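Local atomic coordinates of GCN5-related N-acetyltransferase (Brucella melitensis biovar Abortus 2308, PDB entry 3TCV), a protein that probably transfers an acetyl group from acetyl-CoA to an amine, its natural acceptor being uncertain. Residues 41-46 against 222-227; 47-52 against 98-103; 73-78 against 194-199; 116-121 against 129-134; 143-148 against 179-184. One frame throughout, in Å; residues are numbered along the deposited sequence. Where two conformers were deposited one is given.

Overall arrangement
The five contacts spread over one GNAT fold, a mixed sheet with helices packed against it. Contacts 2 and 4 pair successive antiparallel strands of that sheet, joined where L99 N meets L117 O at 2.8 Å; their centres lie about 11 Å apart. Contact 5 brings two helices together beside the sheet, and I129 of contact 4 packs on Q148 and F184. Contact 1 ties the loop before strand 44-48 to the end of helix 213-224 and the residues just after it, and E146 OE1 of contact 5 lies 2.7 Å from Y43 N, a probable hydrogen bond. Contact 3 lies at the other extreme, its centre about 32 Å from that of contact 1, yet L74 still packs on I132 and Y133 of contact 4.

Contact 1: 41-46 against 222-227; sequences GRYVRL and AWLAPE
With chi1 at -52°, Y43 carries its ring away from its own carbonyl carbon and out to L224, while R42, its CG anti to the backbone N (179°) and its chain bent at chi3, sends a guanidinium to P226. The contact ties the loop leading into strand 44-48 of the GNAT sheet to the end of helix 213-224. The Y43 hydroxyl donates to L224 O over 2.7 Å, an oxygen lying in the plane of the ring at its edge. Beside this bond Y43 CE2 packs on L224 CD2 at 3.9 Å, so one residue offers both a polar and an apolar hold. The R42 chain runs over the tyrosine, CG above the ring centre. The carboxylate of E146 in helix 142-158 accepts the backbone N-H groups of R42 and Y43, which holds the loop. Farther out, toward solvent, the proline crosses the arginine at about a right angle, with P226 CD over one guanidinium face, 3.9 Å from R42 NE.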
# COMPACT_ATOMS: atom_id res chain seq x y z
N GLY B 41 -26.66 14.13 5.21
CA GLY B 41 -27.46 13.41 4.25
C GLY B 41 -28.90 13.33 4.71
O GLY B 41 -29.31 14.00 5.66
N ARG B 42 -29.68 12.49 4.03
CA ARG B 42 -31.08 12.24 4.40
C ARG B 42 -31.20 11.34 5.63
O ARG B 42 -32.08 11.55 6.48
CB ARG B 42 -31.82 11.60 3.23
CG ARG B 42 -33.28 11.27 3.50
CD ARG B 42 -33.94 10.72 2.24
NE ARG B 42 -34.00 11.72 1.18
CZ ARG B 42 -34.94 12.66 1.07
NH1 ARG B 42 -35.94 12.74 1.95
NH2 ARG B 42 -34.89 13.52 0.06
N TYR B 43 -30.34 10.33 5.72
CA TYR B 43 -30.44 9.30 6.78
C TYR B 43 -29.37 9.44 7.86
O TYR B 43 -29.57 9.02 8.99
CB TYR B 43 -30.34 7.90 6.14
CG TYR B 43 -31.31 7.70 4.99
CD1 TYR B 43 -32.66 7.50 5.22
CD2 TYR B 43 -30.88 7.72 3.67
CE1 TYR B 43 -33.55 7.32 4.18
CE2 TYR B 43 -31.77 7.57 2.62
CZ TYR B 43 -33.11 7.35 2.88
OH TYR B 43 -34.03 7.20 1.85
N VAL B 44 -28.24 10.06 7.52
CA VAL B 44 -27.04 10.06 8.35
C VAL B 44 -26.39 11.45 8.34
O VAL B 44 -26.54 12.21 7.38
CB VAL B 44 -26.05 9.02 7.79
CG1 VAL B 44 -25.24 9.61 6.63
CG2 VAL B 44 -25.17 8.45 8.88
N ARG B 45 -25.67 11.75 9.42
CA ARG B 45 -24.81 12.92 9.50
C ARG B 45 -23.41 12.45 9.91
O ARG B 45 -23.27 11.59 10.78
CB ARG B 45 -25.37 13.90 10.52
CG ARG B 45 -24.58 15.19 10.63
CD ARG B 45 -25.39 16.27 11.33
NE ARG B 45 -25.45 16.05 12.77
CZ ARG B 45 -26.51 15.60 13.45
NH1 ARG B 45 -27.66 15.29 12.85
NH2 ARG B 45 -26.42 15.46 14.78
N LEU B 46 -22.38 13.03 9.27
CA LEU B 46 -21.00 12.76 9.61
C LEU B 46 -20.43 14.00 10.26
O LEU B 46 -20.49 15.07 9.67
CB LEU B 46 -20.17 12.40 8.36
CG LEU B 46 -20.71 11.29 7.46
CD1 LEU B 46 -19.77 10.96 6.29
CD2 LEU B 46 -20.97 10.06 8.32
N ALA B 222 -30.24 7.11 -6.85
CA ALA B 222 -31.50 6.43 -7.14
C ALA B 222 -31.90 5.52 -5.97
O ALA B 222 -33.05 5.52 -5.54
CB ALA B 222 -31.39 5.63 -8.43
N TRP B 223 -30.93 4.79 -5.43
CA TRP B 223 -31.17 3.86 -4.33
C TRP B 223 -31.55 4.55 -3.03
O TRP B 223 -32.40 4.06 -2.29
CB TRP B 223 -29.94 2.94 -4.10
CG TRP B 223 -30.26 1.87 -3.08
CD1 TRP B 223 -30.92 0.66 -3.29
CD2 TRP B 223 -30.03 1.92 -1.64
NE1 TRP B 223 -31.08 -0.01 -2.13
CE2 TRP B 223 -30.56 0.67 -1.10
CE3 TRP B 223 -29.42 2.82 -0.77
CZ2 TRP B 223 -30.48 0.37 0.24
CZ3 TRP B 223 -29.38 2.51 0.58
CH2 TRP B 223 -29.89 1.30 1.07
N LEU B 224 -30.92 5.70 -2.76
CA LEU B 224 -31.15 6.45 -1.54
C LEU B 224 -32.45 7.26 -1.59
O LEU B 224 -32.92 7.70 -0.56
CB LEU B 224 -30.00 7.41 -1.28
CG LEU B 224 -28.69 6.75 -0.85
CD1 LEU B 224 -27.57 7.76 -0.91
CD2 LEU B 224 -28.75 6.15 0.55
N ALA B 225 -33.02 7.45 -2.77
CA ALA B 225 -34.23 8.24 -2.91
C ALA B 225 -35.36 7.66 -2.04
O ALA B 225 -35.51 6.45 -1.95
CB ALA B 225 -34.66 8.30 -4.37
N PRO B 226 -36.16 8.54 -1.40
CA PRO B 226 -37.26 8.03 -0.57
C PRO B 226 -38.25 7.18 -1.38
O PRO B 226 -38.80 6.23 -0.84
CB PRO B 226 -37.91 9.32 -0.01
CG PRO B 226 -37.62 10.35 -1.08
CD PRO B 226 -36.20 10.01 -1.51
N GLU B 227 -38.41 7.47 -2.67
CA GLU B 227 -39.19 6.61 -3.56
C GLU B 227 -38.78 5.13 -3.51
O GLU B 227 -39.60 4.26 -3.78
CB GLU B 227 -39.12 7.11 -5.01

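Contact 2: 47-52 against 98-103; sequences EPLNAQ and PLFFAV
The ring of F101 slants against the peptide joining E47 to P48, its CD1 3.7 Å from P48 N, while CE1 reaches P48 CG; beyond this contact the ring meets F151 edge-to-face. F100 offers less of its ring: L49 CD2 approaches obliquely and lies closest to F100 CB, at 3.7 Å, the two side chains running side by side in the same direction. W88 meets the F100 ring edge-to-face. In L49, with CG anti to the backbone N (chi1 -176°), the branch point stands toward the neighbouring strand, one methyl, CD1, directed to A102 CB and the other to F100. Three backbone bonds join the segments, the last just past the end of strand 44-48. E47 N donates to A102 O at 3.0 Å, A102 N returns to E47 O at 2.7 Å, and L49 N reaches F100 O at 2.9 Å from above the carbonyl plane. E47 O also receives a CA-H contact from F101. The E47 carboxylate itself turns to R45, in a salt bridge, and to H54. Here E47 and A102 form a hydrogen-bonded pair and P48 and F101 a non-hydrogen-bonded one, the antiparallel pairing of strands 44-48 and 99-105 in the N-terminal half of a GNAT sheet.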
# COMPACT_ATOMS: atom_id res chain seq x y z
N GLU B 47 -19.90 13.86 11.48
CA GLU B 47 -19.23 14.94 12.19
C GLU B 47 -17.78 14.56 12.51
O GLU B 47 -17.51 13.42 12.91
CB GLU B 47 -19.99 15.24 13.49
CG GLU B 47 -21.36 15.85 13.24
CD GLU B 47 -22.14 16.13 14.51
OE1 GLU B 47 -21.61 15.91 15.61
OE2 GLU B 47 -23.30 16.55 14.39
N PRO B 48 -16.85 15.52 12.36
CA PRO B 48 -15.48 15.24 12.75
C PRO B 48 -15.43 14.69 14.17
O PRO B 48 -16.06 15.27 15.07
CB PRO B 48 -14.81 16.62 12.65
CG PRO B 48 -15.58 17.28 11.57
CD PRO B 48 -16.99 16.88 11.82
N LEU B 49 -14.73 13.59 14.38
CA LEU B 49 -14.83 12.91 15.67
C LEU B 49 -14.32 13.85 16.78
O LEU B 49 -13.25 14.42 16.65
CB LEU B 49 -14.05 11.59 15.67
CG LEU B 49 -14.14 10.71 16.91
CD1 LEU B 49 -15.57 10.31 17.17
CD2 LEU B 49 -13.23 9.48 16.77
N ASN B 50 -15.11 13.97 17.84
CA ASN B 50 -14.80 14.82 19.01
C ASN B 50 -15.13 14.06 20.29
O ASN B 50 -16.26 13.61 20.49
CB ASN B 50 -15.57 16.15 18.91
CG ASN B 50 -15.38 17.04 20.14
OD1 ASN B 50 -16.07 16.87 21.13
ND2 ASN B 50 -14.46 18.00 20.06
N ALA B 51 -14.13 13.94 21.17
CA ALA B 51 -14.24 13.12 22.35
C ALA B 51 -15.39 13.54 23.26
O ALA B 51 -16.17 12.70 23.69
CB ALA B 51 -12.92 13.11 23.12
N GLN B 52 -15.49 14.84 23.53
CA GLN B 52 -16.51 15.38 24.44
C GLN B 52 -17.91 15.26 23.83
O GLN B 52 -18.85 14.86 24.51
CB GLN B 52 -16.20 16.84 24.82
N PRO B 98 -5.47 8.27 10.34
CA PRO B 98 -6.80 8.46 9.78
C PRO B 98 -7.50 9.70 10.30
O PRO B 98 -7.30 10.08 11.46
CB PRO B 98 -7.56 7.22 10.25
CG PRO B 98 -6.52 6.23 10.66
CD PRO B 98 -5.41 7.08 11.20
N LEU B 99 -8.35 10.28 9.46
CA LEU B 99 -9.20 11.40 9.83
C LEU B 99 -10.58 10.85 10.15
O LEU B 99 -11.34 10.46 9.25
CB LEU B 99 -9.29 12.42 8.69
CG LEU B 99 -9.96 13.76 9.00
CD1 LEU B 99 -9.20 14.55 10.06
CD2 LEU B 99 -10.08 14.59 7.73
N PHE B 100 -10.91 10.85 11.43
CA PHE B 100 -12.12 10.20 11.92
C PHE B 100 -13.33 11.08 11.93
O PHE B 100 -13.26 12.27 12.26
CB PHE B 100 -11.91 9.63 13.33
CG PHE B 100 -11.16 8.33 13.36
CD1 PHE B 100 -11.84 7.12 13.30
CD2 PHE B 100 -9.78 8.32 13.47
CE1 PHE B 100 -11.15 5.92 13.33
CE2 PHE B 100 -9.09 7.12 13.50
CZ PHE B 100 -9.77 5.92 13.45
N PHE B 101 -14.46 10.45 11.63
CA PHE B 101 -15.79 11.04 11.71
C PHE B 101 -16.72 10.16 12.50
O PHE B 101 -16.75 8.93 12.31
CB PHE B 101 -16.37 11.23 10.30
CG PHE B 101 -15.64 12.25 9.50
CD1 PHE B 101 -16.18 13.52 9.30
CD2 PHE B 101 -14.38 11.98 8.97
CE1 PHE B 101 -15.48 14.50 8.61
CE2 PHE B 101 -13.68 12.95 8.26
CZ PHE B 101 -14.23 14.21 8.08
N ALA B 102 -17.52 10.77 13.37
CA ALA B 102 -18.64 10.07 13.98
C ALA B 102 -19.73 9.97 12.95
O ALA B 102 -19.97 10.93 12.18
CB ALA B 102 -19.15 10.82 15.21
N VAL B 103 -20.42 8.83 12.95
CA VAL B 103 -21.53 8.58 12.04
C VAL B 103 -22.80 8.63 12.89
O VAL B 103 -23.02 7.76 13.75
CB VAL B 103 -21.42 7.20 11.34
CG1 VAL B 103 -22.54 7.01 10.33
CG2 VAL B 103 -20.06 7.04 10.66

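Contact 3: 73-78 against 194-199; sequences WLFETP and MVVKGR
K197 reaches from a tight turn across to the loop 73-78, and its side chain can be followed outward atom by atom. CB and CG lead away from the turn, CG anti to the carbonyl carbon, and beyond CG the chain is fully extended. CD comes within 4.0 Å of L74 O. CE lies close to both L74 O and E76 O and also meets the methyl T77 CG2 at 3.9 Å, the threonine and lysine side chains sliding past one another in opposite directions. At the tip, NZ donates to L74 O at 2.8 Å and to E76 O at 2.7 Å, in each case from above the carbonyl plane; a weak third bond goes to T72 O. The lysine sits in a type I' beta turn, V196 to R199, that reverses the chain between strands 185-196 and 199-209. Alongside, F75 forms the apolar half. V196 brings its methyls to the edge of the ring, and M194 makes a Met-aromatic contact, with SD 4.8 Å from the F75 ring centroid and CE 3.4 Å from F75 CE1. The carboxylate of E76 turns to R114 instead, and N124 of the second subunit bonds V195 N. Gripped by main-chain oxygens alone within the two segments, the ammonium pins the backbone of an exposed loop, so this hold depends on the path of that loop rather than on an acidic side chain.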
# COMPACT_ATOMS: atom_id res chain seq x y z
N TRP B 73 -12.93 -8.19 12.96
CA TRP B 73 -11.98 -7.86 11.88
C TRP B 73 -11.40 -6.50 11.98
O TRP B 73 -10.57 -6.13 11.15
CB TRP B 73 -12.65 -8.00 10.51
CG TRP B 73 -13.30 -9.33 10.32
CD1 TRP B 73 -14.66 -9.62 10.33
CD2 TRP B 73 -12.63 -10.60 10.12
NE1 TRP B 73 -14.87 -10.95 10.13
CE2 TRP B 73 -13.69 -11.60 10.01
CE3 TRP B 73 -11.31 -11.00 10.04
CZ2 TRP B 73 -13.42 -12.94 9.81
CZ3 TRP B 73 -11.04 -12.36 9.83
CH2 TRP B 73 -12.07 -13.31 9.73
N LEU B 74 -11.83 -5.70 12.96
CA LEU B 74 -11.30 -4.37 13.16
C LEU B 74 -9.95 -4.45 13.86
O LEU B 74 -9.62 -5.46 14.44
CB LEU B 74 -12.27 -3.54 14.01
CG LEU B 74 -13.57 -3.15 13.32
CD1 LEU B 74 -14.33 -2.13 14.17
CD2 LEU B 74 -13.28 -2.59 11.94
N PHE B 75 -9.17 -3.38 13.81
CA PHE B 75 -7.89 -3.35 14.53
C PHE B 75 -8.12 -3.24 16.03
O PHE B 75 -7.32 -3.74 16.81
CB PHE B 75 -7.01 -2.20 14.03
CG PHE B 75 -6.68 -2.29 12.56
CD1 PHE B 75 -6.22 -3.48 12.00
CD2 PHE B 75 -6.82 -1.19 11.73
CE1 PHE B 75 -5.93 -3.56 10.65
CE2 PHE B 75 -6.53 -1.27 10.38
CZ PHE B 75 -6.09 -2.46 9.84
N GLU B 76 -9.24 -2.63 16.43
CA GLU B 76 -9.54 -2.40 17.84
C GLU B 76 -10.33 -3.58 18.43
O GLU B 76 -10.91 -4.40 17.72
CB GLU B 76 -10.38 -1.13 18.01
CG GLU B 76 -9.76 0.19 17.53
CD GLU B 76 -9.67 0.35 16.01
OE1 GLU B 76 -10.59 -0.07 15.25
OE2 GLU B 76 -8.65 0.92 15.57
N THR B 77 -10.37 -3.64 19.76
CA THR B 77 -11.31 -4.50 20.44
C THR B 77 -12.32 -3.59 21.11
O THR B 77 -11.99 -2.43 21.39
CB THR B 77 -10.63 -5.39 21.49
OG1 THR B 77 -10.00 -4.53 22.44
CG2 THR B 77 -9.57 -6.29 20.83
N PRO B 78 -13.52 -4.09 21.39
CA PRO B 78 -14.54 -3.26 22.01
C PRO B 78 -14.08 -2.78 23.38
O PRO B 78 -13.39 -3.53 24.08
CB PRO B 78 -15.72 -4.21 22.18
CG PRO B 78 -15.46 -5.35 21.27
CD PRO B 78 -13.98 -5.48 21.28
N MET B 194 -0.52 -8.17 6.96
CA MET B 194 -0.55 -7.75 8.36
C MET B 194 -0.65 -8.96 9.28
O MET B 194 -1.02 -10.05 8.86
CB MET B 194 -1.76 -6.84 8.67
CG MET B 194 -1.96 -5.68 7.74
SD MET B 194 -3.40 -4.66 8.12
CE MET B 194 -2.72 -3.74 9.50
N VAL B 195 -0.32 -8.72 10.54
CA VAL B 195 -0.67 -9.56 11.67
C VAL B 195 -1.63 -8.73 12.55
O VAL B 195 -1.26 -7.64 13.04
CB VAL B 195 0.58 -9.98 12.47
CG1 VAL B 195 0.15 -10.87 13.66
CG2 VAL B 195 1.59 -10.70 11.57
N VAL B 196 -2.85 -9.23 12.72
CA VAL B 196 -3.88 -8.50 13.47
C VAL B 196 -4.46 -9.45 14.53
O VAL B 196 -4.93 -10.56 14.22
CB VAL B 196 -5.00 -7.97 12.57
CG1 VAL B 196 -6.04 -7.18 13.40
CG2 VAL B 196 -4.43 -7.11 11.43
N LYS B 197 -4.32 -9.03 15.78
CA LYS B 197 -4.82 -9.80 16.93
C LYS B 197 -4.32 -11.24 16.90
O LYS B 197 -5.10 -12.17 17.02
CB LYS B 197 -6.34 -9.76 16.93
CG LYS B 197 -6.91 -8.39 17.14
CD LYS B 197 -8.42 -8.38 16.90
CE LYS B 197 -8.97 -6.98 17.01
NZ LYS B 197 -10.43 -6.90 16.73
N GLY B 198 -3.02 -11.40 16.69
CA GLY B 198 -2.41 -12.72 16.71
C GLY B 198 -2.73 -13.64 15.54
O GLY B 198 -2.43 -14.83 15.62
N ARG B 199 -3.30 -13.09 14.46
CA ARG B 199 -3.66 -13.88 13.29
C ARG B 199 -3.12 -13.25 12.02
O ARG B 199 -3.04 -12.02 11.91
CB ARG B 199 -5.20 -13.99 13.15

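Contact 4: 116-121 against 129-134; sequences ALMRID and IGSIYW
A116 and G130 face each other as a hydrogen-bonded antiparallel pair, and A116 has the most surface buried here. A116 N donates to G130 O and G130 N to A116 O, both at 2.9 Å, the second bond the straighter at 167° against 140° at the hydrogen. The carbonyl of A116 takes in addition a CA-H contact from I129, so a single oxygen is used twice by the opposing strand. On the side of the sheet where A116 CB lies, that methyl packs on S131 CB at 3.9 Å. M118 fills the neighbouring position: its CG stands between the backbone N and the carbonyl carbon (chi1 61°), which helps carry SD over G130, 3.6 Å from G130 CA, while the bend at chi3 turns only the terminal methyl. The sulfur lies directly against the CA of G130, which has no side chain. These strands, 110-121 and 126-134, form a beta hairpin in the middle of the GNAT sheet, and each turns a corner, at R119 and at S131. Beyond the second corner the chain continues to W134, whose NE1 bonds Q115 OE1. On the other side of the hairpin L117 and I129 form a non-hydrogen-bonded pair, and both side chains pack against F151 of helix 142-158. R119, at the first corner, forms salt bridges with E128 and E165.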
# COMPACT_ATOMS: atom_id res chain seq x y z
N ALA B 116 -13.33 6.64 8.76
CA ALA B 116 -12.25 7.58 8.50
C ALA B 116 -11.82 7.60 7.06
O ALA B 116 -11.95 6.60 6.34
CB ALA B 116 -11.05 7.23 9.40
N LEU B 117 -11.34 8.77 6.64
CA LEU B 117 -10.53 8.92 5.44
C LEU B 117 -9.09 8.74 5.88
O LEU B 117 -8.66 9.34 6.89
CB LEU B 117 -10.74 10.30 4.80
CG LEU B 117 -12.15 10.53 4.21
CD1 LEU B 117 -12.33 11.99 3.81
CD2 LEU B 117 -12.41 9.59 3.01
N MET B 118 -8.35 7.88 5.19
CA MET B 118 -7.03 7.48 5.65
C MET B 118 -6.10 7.14 4.50
O MET B 118 -6.53 7.05 3.37
CB MET B 118 -7.14 6.29 6.61
CG MET B 118 -7.75 5.03 6.01
SD MET B 118 -8.08 3.79 7.29
CE MET B 118 -6.43 3.10 7.41
N ARG B 119 -4.84 6.92 4.82
CA ARG B 119 -3.80 6.70 3.82
C ARG B 119 -3.93 7.75 2.73
O ARG B 119 -3.98 7.46 1.53
CB ARG B 119 -3.85 5.26 3.32
CG ARG B 119 -3.55 4.28 4.47
CD ARG B 119 -3.58 2.82 4.08
NE ARG B 119 -2.76 2.64 2.92
CZ ARG B 119 -3.22 2.63 1.66
NH1 ARG B 119 -4.52 2.73 1.41
NH2 ARG B 119 -2.35 2.53 0.65
N ILE B 120 -3.95 9.00 3.21
CA ILE B 120 -4.23 10.16 2.40
C ILE B 120 -2.98 10.50 1.55
O ILE B 120 -1.86 10.64 2.09
CB ILE B 120 -4.65 11.35 3.31
CG1 ILE B 120 -5.88 11.00 4.18
CG2 ILE B 120 -4.96 12.58 2.45
CD1 ILE B 120 -6.09 11.91 5.39
N ASP B 121 -3.16 10.57 0.23
CA ASP B 121 -2.07 10.86 -0.71
C ASP B 121 -2.53 11.97 -1.64
O ASP B 121 -2.95 11.70 -2.76
CB ASP B 121 -1.69 9.64 -1.52
CG ASP B 121 -0.53 9.91 -2.49
OD1 ASP B 121 -0.04 11.06 -2.53
OD2 ASP B 121 -0.11 8.98 -3.20
N ILE B 129 -11.28 4.89 2.31
CA ILE B 129 -12.29 4.86 3.37
C ILE B 129 -12.00 3.63 4.22
O ILE B 129 -12.03 2.53 3.72
CB ILE B 129 -13.76 4.84 2.86
CG1 ILE B 129 -14.69 4.74 4.07
CG2 ILE B 129 -14.02 3.74 1.81
CD1 ILE B 129 -16.17 4.95 3.79
N GLY B 130 -11.69 3.82 5.50
CA GLY B 130 -11.41 2.69 6.38
C GLY B 130 -11.77 3.01 7.83
O GLY B 130 -12.52 3.95 8.10
N SER B 131 -11.22 2.18 8.72
CA SER B 131 -11.52 2.30 10.14
C SER B 131 -13.05 2.30 10.36
O SER B 131 -13.54 3.02 11.20
CB SER B 131 -10.93 3.60 10.70
OG SER B 131 -9.54 3.76 10.37
N ILE B 132 -13.77 1.51 9.60
CA ILE B 132 -15.25 1.54 9.64
C ILE B 132 -15.81 0.69 10.78
O ILE B 132 -15.51 -0.49 10.89
CB ILE B 132 -15.85 1.00 8.31
CG1 ILE B 132 -15.47 1.93 7.15
CG2 ILE B 132 -17.37 0.84 8.43
CD1 ILE B 132 -15.84 1.38 5.78
N TYR B 133 -16.62 1.31 11.63
CA TYR B 133 -17.48 0.58 12.53
C TYR B 133 -18.87 1.17 12.41
O TYR B 133 -19.10 2.31 12.84
CB TYR B 133 -17.02 0.65 14.00
CG TYR B 133 -18.06 0.06 14.92
CD1 TYR B 133 -18.48 -1.25 14.74
CD2 TYR B 133 -18.64 0.80 15.93
CE1 TYR B 133 -19.47 -1.81 15.54
CE2 TYR B 133 -19.63 0.24 16.75
CZ TYR B 133 -20.03 -1.06 16.55
OH TYR B 133 -21.01 -1.67 17.34
N TRP B 134 -19.78 0.39 11.82
CA TRP B 134 -21.18 0.75 11.70
C TRP B 134 -21.99 -0.17 12.58
O TRP B 134 -22.19 -1.34 12.27
CB TRP B 134 -21.63 0.66 10.25
CG TRP B 134 -20.98 1.64 9.31
CD1 TRP B 134 -20.51 2.92 9.58
CD2 TRP B 134 -20.76 1.45 7.87
NE1 TRP B 134 -19.99 3.50 8.45
CE2 TRP B 134 -20.14 2.67 7.39
CE3 TRP B 134 -20.99 0.41 6.99
CZ2 TRP B 134 -19.75 2.82 6.07
CZ3 TRP B 134 -20.59 0.57 5.66
CH2 TRP B 134 -19.99 1.74 5.22

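Contact 5: 143-148 against 179-184; sequences AATEAQ and AERFGF
F182 and Q148 make the tight part of this contact. The Q148 chain, bent at chi2 (-57°), lays CG over the centre of the phenylalanine ring, 3.7 Å from the F182 centroid and 11° off the ring normal, a CH-pi contact. Its CB follows, 3.8 Å from F182 CZ, as the two side chains slide past each other in opposite directions. The amide then turns to F184, with OE1 3.9 Å from F184 CZ at the ring edge and the two planes 62° apart. That amide is buried, and its stronger partner is Y164, whose OH bonds OE1. At the ring edge of F182 lies T145 OG1, which leads into the looser, partly exposed side. There R181, extended from CG to NE, brings its guanidinium end-on to T145: NH1 and NH2 both donate to OG1, at 2.9 Å and 3.0 Å, and the hydroxyl oxygen lies in the guanidinium plane. The R181 group also makes a cation-pi contact with W223 of helix 213-224, which covers this end. G183 closes helix 173-182 in a Schellman motif, releasing the chain toward F184 and strand 185-196. The two helices meet through an aromatic side chain beside the sheet; helix 142-158 follows strand 126-134 and helix 173-182 follows strand 163-169, the strand-helix-strand-helix order typical of the GNAT fold.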
# COMPACT_ATOMS: atom_id res chain seq x y z
N ALA B 143 -28.73 4.44 6.16
CA ALA B 143 -27.73 5.31 6.80
C ALA B 143 -26.29 4.85 6.54
O ALA B 143 -25.42 5.69 6.31
CB ALA B 143 -27.99 5.41 8.31
N ALA B 144 -26.04 3.55 6.62
CA ALA B 144 -24.68 2.99 6.38
C ALA B 144 -24.24 3.20 4.94
O ALA B 144 -23.11 3.63 4.69
CB ALA B 144 -24.63 1.49 6.72
N THR B 145 -25.15 2.96 4.00
CA THR B 145 -24.82 3.20 2.59
C THR B 145 -24.56 4.69 2.38
O THR B 145 -23.62 5.06 1.69
CB THR B 145 -25.93 2.67 1.65
OG1 THR B 145 -25.93 1.24 1.67
CG2 THR B 145 -25.76 3.20 0.19
N GLU B 146 -25.39 5.55 2.96
CA GLU B 146 -25.19 7.00 2.79
C GLU B 146 -23.91 7.52 3.47
O GLU B 146 -23.30 8.46 2.96
CB GLU B 146 -26.43 7.79 3.25
CG GLU B 146 -26.37 9.25 2.84
CD GLU B 146 -27.63 10.01 3.25
OE1 GLU B 146 -28.09 9.84 4.40
OE2 GLU B 146 -28.14 10.79 2.43
N ALA B 147 -23.48 6.89 4.58
CA ALA B 147 -22.21 7.23 5.22
C ALA B 147 -21.03 7.05 4.25
O ALA B 147 -20.12 7.89 4.17
CB ALA B 147 -21.99 6.39 6.45
N GLN B 148 -21.07 5.94 3.52
CA GLN B 148 -20.06 5.63 2.50
C GLN B 148 -20.16 6.65 1.36
O GLN B 148 -19.13 7.25 0.94
CB GLN B 148 -20.27 4.19 2.00
CG GLN B 148 -19.10 3.51 1.33
CD GLN B 148 -18.54 4.24 0.13
OE1 GLN B 148 -17.50 4.84 0.24
NE2 GLN B 148 -19.19 4.16 -1.01
N ALA B 179 -17.87 -4.05 -0.13
CA ALA B 179 -17.08 -3.31 -1.12
C ALA B 179 -17.65 -3.56 -2.52
O ALA B 179 -17.83 -2.62 -3.29
CB ALA B 179 -15.59 -3.73 -1.04
N GLU B 180 -17.94 -4.81 -2.84
CA GLU B 180 -18.47 -5.16 -4.16
C GLU B 180 -19.84 -4.49 -4.39
O GLU B 180 -20.11 -3.94 -5.48
CB GLU B 180 -18.62 -6.68 -4.34
CG GLU B 180 -17.30 -7.45 -4.28
CD GLU B 180 -16.42 -7.36 -5.52
OE1 GLU B 180 -16.59 -6.47 -6.40
OE2 GLU B 180 -15.49 -8.20 -5.60
N ARG B 181 -20.70 -4.55 -3.38
CA ARG B 181 -22.03 -3.93 -3.44
C ARG B 181 -21.91 -2.42 -3.66
O ARG B 181 -22.66 -1.83 -4.45
CB ARG B 181 -22.83 -4.20 -2.15
CG ARG B 181 -24.09 -3.33 -2.01
CD ARG B 181 -25.02 -3.75 -0.87
NE ARG B 181 -26.13 -2.80 -0.71
CZ ARG B 181 -26.06 -1.60 -0.13
NH1 ARG B 181 -24.92 -1.12 0.36
NH2 ARG B 181 -27.15 -0.85 -0.10
N PHE B 182 -20.95 -1.80 -2.98
CA PHE B 182 -20.73 -0.37 -3.07
C PHE B 182 -20.17 0.05 -4.44
O PHE B 182 -20.09 1.24 -4.74
CB PHE B 182 -19.80 0.11 -1.94
CG PHE B 182 -20.45 0.27 -0.58
CD1 PHE B 182 -21.71 0.80 -0.43
CD2 PHE B 182 -19.75 -0.08 0.57
CE1 PHE B 182 -22.27 0.98 0.83
CE2 PHE B 182 -20.32 0.07 1.84
CZ PHE B 182 -21.58 0.60 1.97
N GLY B 183 -19.73 -0.93 -5.24
CA GLY B 183 -19.21 -0.69 -6.58
C GLY B 183 -17.69 -0.62 -6.69
O GLY B 183 -17.18 -0.31 -7.76
N PHE B 184 -16.96 -0.90 -5.60
CA PHE B 184 -15.48 -0.98 -5.66
C PHE B 184 -15.13 -2.19 -6.50
O PHE B 184 -15.82 -3.23 -6.40
CB PHE B 184 -14.84 -1.12 -4.28
CG PHE B 184 -14.98 0.08 -3.37
CD1 PHE B 184 -13.95 1.03 -3.28
CD2 PHE B 184 -16.11 0.26 -2.58
CE1 PHE B 184 -14.06 2.11 -2.42
CE2 PHE B 184 -16.22 1.35 -1.74
CZ PHE B 184 -15.21 2.29 -1.65